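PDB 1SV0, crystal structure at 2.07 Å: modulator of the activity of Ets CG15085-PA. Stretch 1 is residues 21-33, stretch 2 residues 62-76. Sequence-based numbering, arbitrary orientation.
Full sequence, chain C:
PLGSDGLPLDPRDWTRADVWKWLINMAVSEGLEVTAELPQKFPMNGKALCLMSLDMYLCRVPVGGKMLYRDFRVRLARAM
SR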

# COMPACT_ATOMS: atom_id res chain seq x y z
N LYS C 21 -12.51 -0.43 8.08
CA LYS C 21 -13.71 -1.11 8.54
C LYS C 21 -13.48 -2.63 8.53
O LYS C 21 -13.90 -3.33 9.45
CB LYS C 21 -14.91 -0.72 7.67
CG LYS C 21 -15.56 0.58 8.15
CD LYS C 21 -16.24 1.37 7.05
CE LYS C 21 -17.11 0.53 6.13
NZ LYS C 21 -17.66 1.38 5.02
N TRP C 22 -12.80 -3.12 7.49
CA TRP C 22 -12.47 -4.55 7.39
C TRP C 22 -11.56 -4.97 8.54
O TRP C 22 -11.69 -6.06 9.09
CB TRP C 22 -11.77 -4.84 6.05
CG TRP C 22 -11.09 -6.19 5.99
CD1 TRP C 22 -11.70 -7.43 5.96
CD2 TRP C 22 -9.68 -6.44 5.93
NE1 TRP C 22 -10.75 -8.41 5.88
CE2 TRP C 22 -9.50 -7.84 5.86
CE3 TRP C 22 -8.54 -5.61 5.92
CZ2 TRP C 22 -8.23 -8.44 5.78
CZ3 TRP C 22 -7.27 -6.20 5.84
CH2 TRP C 22 -7.13 -7.60 5.77
N LEU C 23 -10.61 -4.10 8.90
CA LEU C 23 -9.68 -4.41 9.98
C LEU C 23 -10.43 -4.50 11.31
O LEU C 23 -10.17 -5.40 12.12
CB LEU C 23 -8.58 -3.34 10.07
CG LEU C 23 -7.51 -3.40 8.97
CD1 LEU C 23 -6.62 -2.16 9.04
CD2 LEU C 23 -6.68 -4.67 9.15
N ILE C 24 -11.34 -3.56 11.54
CA ILE C 24 -12.13 -3.55 12.76
C ILE C 24 -12.98 -4.83 12.84
O ILE C 24 -13.07 -5.46 13.89
CB ILE C 24 -13.04 -2.30 12.82
CG1 ILE C 24 -12.19 -1.05 13.07
CG2 ILE C 24 -14.10 -2.46 13.92
CD1 ILE C 24 -12.95 0.24 12.96
N ASN C 25 -13.61 -5.20 11.72
CA ASN C 25 -14.41 -6.43 11.67
C ASN C 25 -13.56 -7.66 11.95
O ASN C 25 -13.99 -8.59 12.64
CB ASN C 25 -15.07 -6.60 10.29
CG ASN C 25 -16.25 -5.68 10.09
OD1 ASN C 25 -16.88 -5.24 11.05
ND2 ASN C 25 -16.57 -5.38 8.83
N MET C 26 -12.35 -7.69 11.39
CA MET C 26 -11.44 -8.82 11.61
C MET C 26 -11.05 -8.91 13.08
O MET C 26 -10.96 -10.01 13.64
CB MET C 26 -10.18 -8.68 10.75
CG MET C 26 -10.39 -9.00 9.27
SD MET C 26 -10.95 -10.71 8.99
CE MET C 26 -9.53 -11.65 9.62
N ALA C 27 -10.80 -7.76 13.71
CA ALA C 27 -10.44 -7.76 15.13
C ALA C 27 -11.58 -8.35 15.96
O ALA C 27 -11.36 -9.17 16.85
CB ALA C 27 -10.12 -6.34 15.59
N VAL C 28 -12.80 -7.92 15.67
CA VAL C 28 -13.98 -8.40 16.39
C VAL C 28 -14.18 -9.91 16.15
O VAL C 28 -14.42 -10.68 17.09
CB VAL C 28 -15.25 -7.65 15.94
CG1 VAL C 28 -16.49 -8.28 16.57
CG2 VAL C 28 -15.15 -6.17 16.34
N SER C 29 -14.06 -10.32 14.90
CA SER C 29 -14.22 -11.72 14.52
C SER C 29 -13.20 -12.62 15.21
O SER C 29 -13.54 -13.66 15.76
CB SER C 29 -14.09 -11.85 12.99
OG SER C 29 -14.18 -13.21 12.59
N GLU C 30 -11.94 -12.19 15.20
CA GLU C 30 -10.84 -12.95 15.77
C GLU C 30 -10.64 -12.78 17.27
O GLU C 30 -9.76 -13.40 17.86
CB GLU C 30 -9.54 -12.59 15.05
CG GLU C 30 -9.47 -13.10 13.63
CD GLU C 30 -9.38 -14.62 13.55
OE1 GLU C 30 -8.46 -15.19 14.17
OE2 GLU C 30 -10.23 -15.24 12.88
N GLY C 31 -11.47 -11.95 17.90
CA GLY C 31 -11.34 -11.76 19.33
C GLY C 31 -10.09 -11.01 19.73
O GLY C 31 -9.47 -11.31 20.76
N LEU C 32 -9.69 -10.05 18.91
CA LEU C 32 -8.53 -9.22 19.20
C LEU C 32 -9.07 -7.88 19.69
O LEU C 32 -10.14 -7.43 19.27
CB LEU C 32 -7.69 -8.98 17.94
CG LEU C 32 -6.85 -10.13 17.39
CD1 LEU C 32 -6.36 -9.76 16.01
CD2 LEU C 32 -5.68 -10.42 18.33
N GLU C 33 -8.30 -7.24 20.56
CA GLU C 33 -8.66 -5.94 21.11
C GLU C 33 -8.91 -4.98 19.94
O GLU C 33 -8.10 -4.90 19.01
CB GLU C 33 -7.51 -5.42 21.97
CG GLU C 33 -7.91 -4.54 23.15
CD GLU C 33 -6.70 -4.09 23.97
OE1 GLU C 33 -6.89 -3.58 25.10
OE2 GLU C 33 -5.56 -4.24 23.48
N PRO C 62 2.08 -8.69 14.33
CA PRO C 62 2.73 -9.99 14.57
C PRO C 62 1.76 -11.01 15.16
O PRO C 62 1.86 -12.21 14.88
CB PRO C 62 3.88 -9.64 15.51
CG PRO C 62 3.32 -8.49 16.30
CD PRO C 62 2.65 -7.66 15.22
N VAL C 63 0.82 -10.53 15.97
CA VAL C 63 -0.17 -11.40 16.58
C VAL C 63 -1.51 -11.28 15.84
O VAL C 63 -2.33 -10.43 16.17
CB VAL C 63 -0.40 -11.04 18.06
CG1 VAL C 63 -1.37 -12.03 18.70
CG2 VAL C 63 0.94 -11.04 18.81
N GLY C 64 -1.71 -12.13 14.83
CA GLY C 64 -2.95 -12.10 14.07
C GLY C 64 -2.79 -11.65 12.63
O GLY C 64 -3.73 -11.77 11.83
N GLY C 65 -1.61 -11.14 12.30
CA GLY C 65 -1.36 -10.67 10.95
C GLY C 65 -1.61 -11.68 9.84
O GLY C 65 -2.02 -11.29 8.74
N LYS C 66 -1.39 -12.97 10.10
CA LYS C 66 -1.59 -13.97 9.07
C LYS C 66 -3.06 -14.16 8.72
O LYS C 66 -3.40 -14.48 7.58
CB LYS C 66 -0.98 -15.32 9.47
CG LYS C 66 -1.70 -16.05 10.61
CD LYS C 66 -1.13 -17.45 10.80
CE LYS C 66 -1.91 -18.24 11.83
NZ LYS C 66 -1.41 -19.65 11.95
N MET C 67 -3.94 -13.98 9.71
CA MET C 67 -5.37 -14.13 9.45
C MET C 67 -5.86 -12.99 8.57
O MET C 67 -6.79 -13.17 7.78
CB MET C 67 -6.17 -14.15 10.76
CG MET C 67 -5.87 -15.35 11.64
SD MET C 67 -5.82 -16.89 10.68
CE MET C 67 -7.54 -17.05 10.15
N LEU C 68 -5.25 -11.82 8.71
CA LEU C 68 -5.60 -10.66 7.88
C LEU C 68 -5.20 -10.96 6.44
O LEU C 68 -5.99 -10.76 5.50
CB LEU C 68 -4.86 -9.40 8.35
CG LEU C 68 -5.13 -8.89 9.77
CD1 LEU C 68 -4.36 -7.59 10.02
CD2 LEU C 68 -6.63 -8.67 9.95
N TYR C 69 -3.97 -11.44 6.28
CA TYR C 69 -3.44 -11.77 4.96
C TYR C 69 -4.32 -12.82 4.31
O TYR C 69 -4.76 -12.68 3.17
CB TYR C 69 -2.02 -12.34 5.08
CG TYR C 69 -1.44 -12.84 3.78
CD1 TYR C 69 -0.95 -11.95 2.82
CD2 TYR C 69 -1.40 -14.21 3.49
CE1 TYR C 69 -0.43 -12.41 1.61
CE2 TYR C 69 -0.89 -14.68 2.27
CZ TYR C 69 -0.40 -13.77 1.34
OH TYR C 69 0.12 -14.22 0.15
N ARG C 70 -4.58 -13.88 5.06
CA ARG C 70 -5.39 -14.99 4.58
C ARG C 70 -6.79 -14.54 4.14
O ARG C 70 -7.24 -14.89 3.05
CB ARG C 70 -5.50 -16.03 5.70
CG ARG C 70 -6.05 -17.37 5.29
CD ARG C 70 -5.83 -18.37 6.42
NE ARG C 70 -4.42 -18.47 6.77
CZ ARG C 70 -3.95 -19.18 7.79
NH1 ARG C 70 -4.78 -19.88 8.56
NH2 ARG C 70 -2.64 -19.22 8.03
N ASP C 71 -7.45 -13.76 4.99
CA ASP C 71 -8.79 -13.27 4.70
C ASP C 71 -8.84 -12.37 3.46
O ASP C 71 -9.76 -12.48 2.64
CB ASP C 71 -9.35 -12.52 5.92
CG ASP C 71 -10.82 -12.17 5.78
OD1 ASP C 71 -11.14 -11.07 5.26
OD2 ASP C 71 -11.66 -13.00 6.18
N PHE C 72 -7.85 -11.48 3.32
CA PHE C 72 -7.82 -10.59 2.16
C PHE C 72 -7.64 -11.39 0.86
O PHE C 72 -8.31 -11.11 -0.14
CB PHE C 72 -6.68 -9.57 2.28
CG PHE C 72 -6.74 -8.48 1.25
CD1 PHE C 72 -7.60 -7.39 1.42
CD2 PHE C 72 -5.97 -8.55 0.09
CE1 PHE C 72 -7.68 -6.39 0.45
CE2 PHE C 72 -6.05 -7.55 -0.89
CZ PHE C 72 -6.90 -6.47 -0.71
N ARG C 73 -6.75 -12.37 0.89
CA ARG C 73 -6.50 -13.22 -0.27
C ARG C 73 -7.76 -13.97 -0.72
O ARG C 73 -8.02 -14.09 -1.92
CB ARG C 73 -5.39 -14.23 0.05
CG ARG C 73 -4.05 -13.91 -0.58
CD ARG C 73 -3.65 -12.48 -0.30
NE ARG C 73 -2.48 -12.09 -1.07
CZ ARG C 73 -2.42 -12.06 -2.40
NH1 ARG C 73 -3.47 -12.40 -3.13
NH2 ARG C 73 -1.30 -11.68 -3.01
N VAL C 74 -8.52 -14.47 0.24
CA VAL C 74 -9.75 -15.19 -0.06
C VAL C 74 -10.72 -14.25 -0.77
O VAL C 74 -11.32 -14.61 -1.79
CB VAL C 74 -10.43 -15.70 1.23
CG1 VAL C 74 -11.78 -16.32 0.89
CG2 VAL C 74 -9.53 -16.72 1.92
N ARG C 75 -10.88 -13.04 -0.23
CA ARG C 75 -11.77 -12.06 -0.83
C ARG C 75 -11.31 -11.70 -2.24
O ARG C 75 -12.12 -11.63 -3.16
CB ARG C 75 -11.83 -10.79 0.04
CG ARG C 75 -12.63 -10.95 1.32
CD ARG C 75 -12.49 -9.74 2.23
NE ARG C 75 -13.22 -9.89 3.48
CZ ARG C 75 -14.46 -9.47 3.69
NH1 ARG C 75 -15.14 -8.85 2.73
NH2 ARG C 75 -15.03 -9.66 4.88
N LEU C 76 -10.01 -11.50 -2.41
CA LEU C 76 -9.46 -11.15 -3.71
C LEU C 76 -9.65 -12.31 -4.70
O LEU C 76 -10.08 -12.10 -5.84
CB LEU C 76 -7.98 -10.81 -3.58
CG LEU C 76 -7.24 -10.44 -4.88
CD1 LEU C 76 -7.89 -9.23 -5.53
CD2 LEU C 76 -5.78 -10.15 -4.56

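The helix through Trp22 and Met26 and the helix from Gly65 onward cross with their N-to-C directions 120° apart and their axes 10.9 Å apart at closest approach; the backbones come nearest at Met26 and Leu68, whose CA atoms lie 7.2 Å apart. The contact buries 516 Å² in all, and Trp22 covers the largest share. Its CA-to-CB bond points toward the second helix, and the side chain (chi1 t) sits as a knob among Leu68, Asp71, Phe72 and Arg75. At the ring edge, Trp22 NE1 donates a hydrogen bond to Asp71 OD1 (2.8 Å, 162°), so the indole's one polar group is satisfied in a pocket that is apolar at Leu68 and Phe72 and charged at Asp71 and Arg75. The same oxygen takes a second hydrogen bond, within a salt bridge, from Arg75 NE (Arg75 NE to Asp71 OD1, 3.0 Å), one helical turn on. Asp71 OD1 thus accepts from both the indole and the guanidinium, while the Arg75 guanidinium lays one face over Trp22 CD1. Phe72 turns its edge to a face of the indole, with centroids 5.8 Å apart and planes at 62°.

Leu68 is the second large contributor. Its CA-to-CB bond points sideways, but its end comes nearer, with Leu68 CD1 3.8 Å from Leu23 CD2 and Leu68 CD2 3.6 Å from Met26 CB, while Leu68 CB lies 3.9 Å from Trp22 CH2. Met26, m at all three chi angles, follows one turn after Trp22 and extends the apolar seam, its CE 4.3 Å from Met67 CB; Met26 SD also rests 3.5 Å from the carboxylate carbon Asp71 CG.

Beyond Met26 the packing thins. Gly31, with positive phi, leaves helical geometry in a Schellman motif, and Leu32 N bonds back to Ala27 O (2.8 Å). The Leu32 CA-to-CB bond points toward the second stretch, where Leu32 CD2 lies 4.0 Å from Val63 O; at N-cap Gly64 an ideal CB would lie only 3.1 Å from Leu32 CD1.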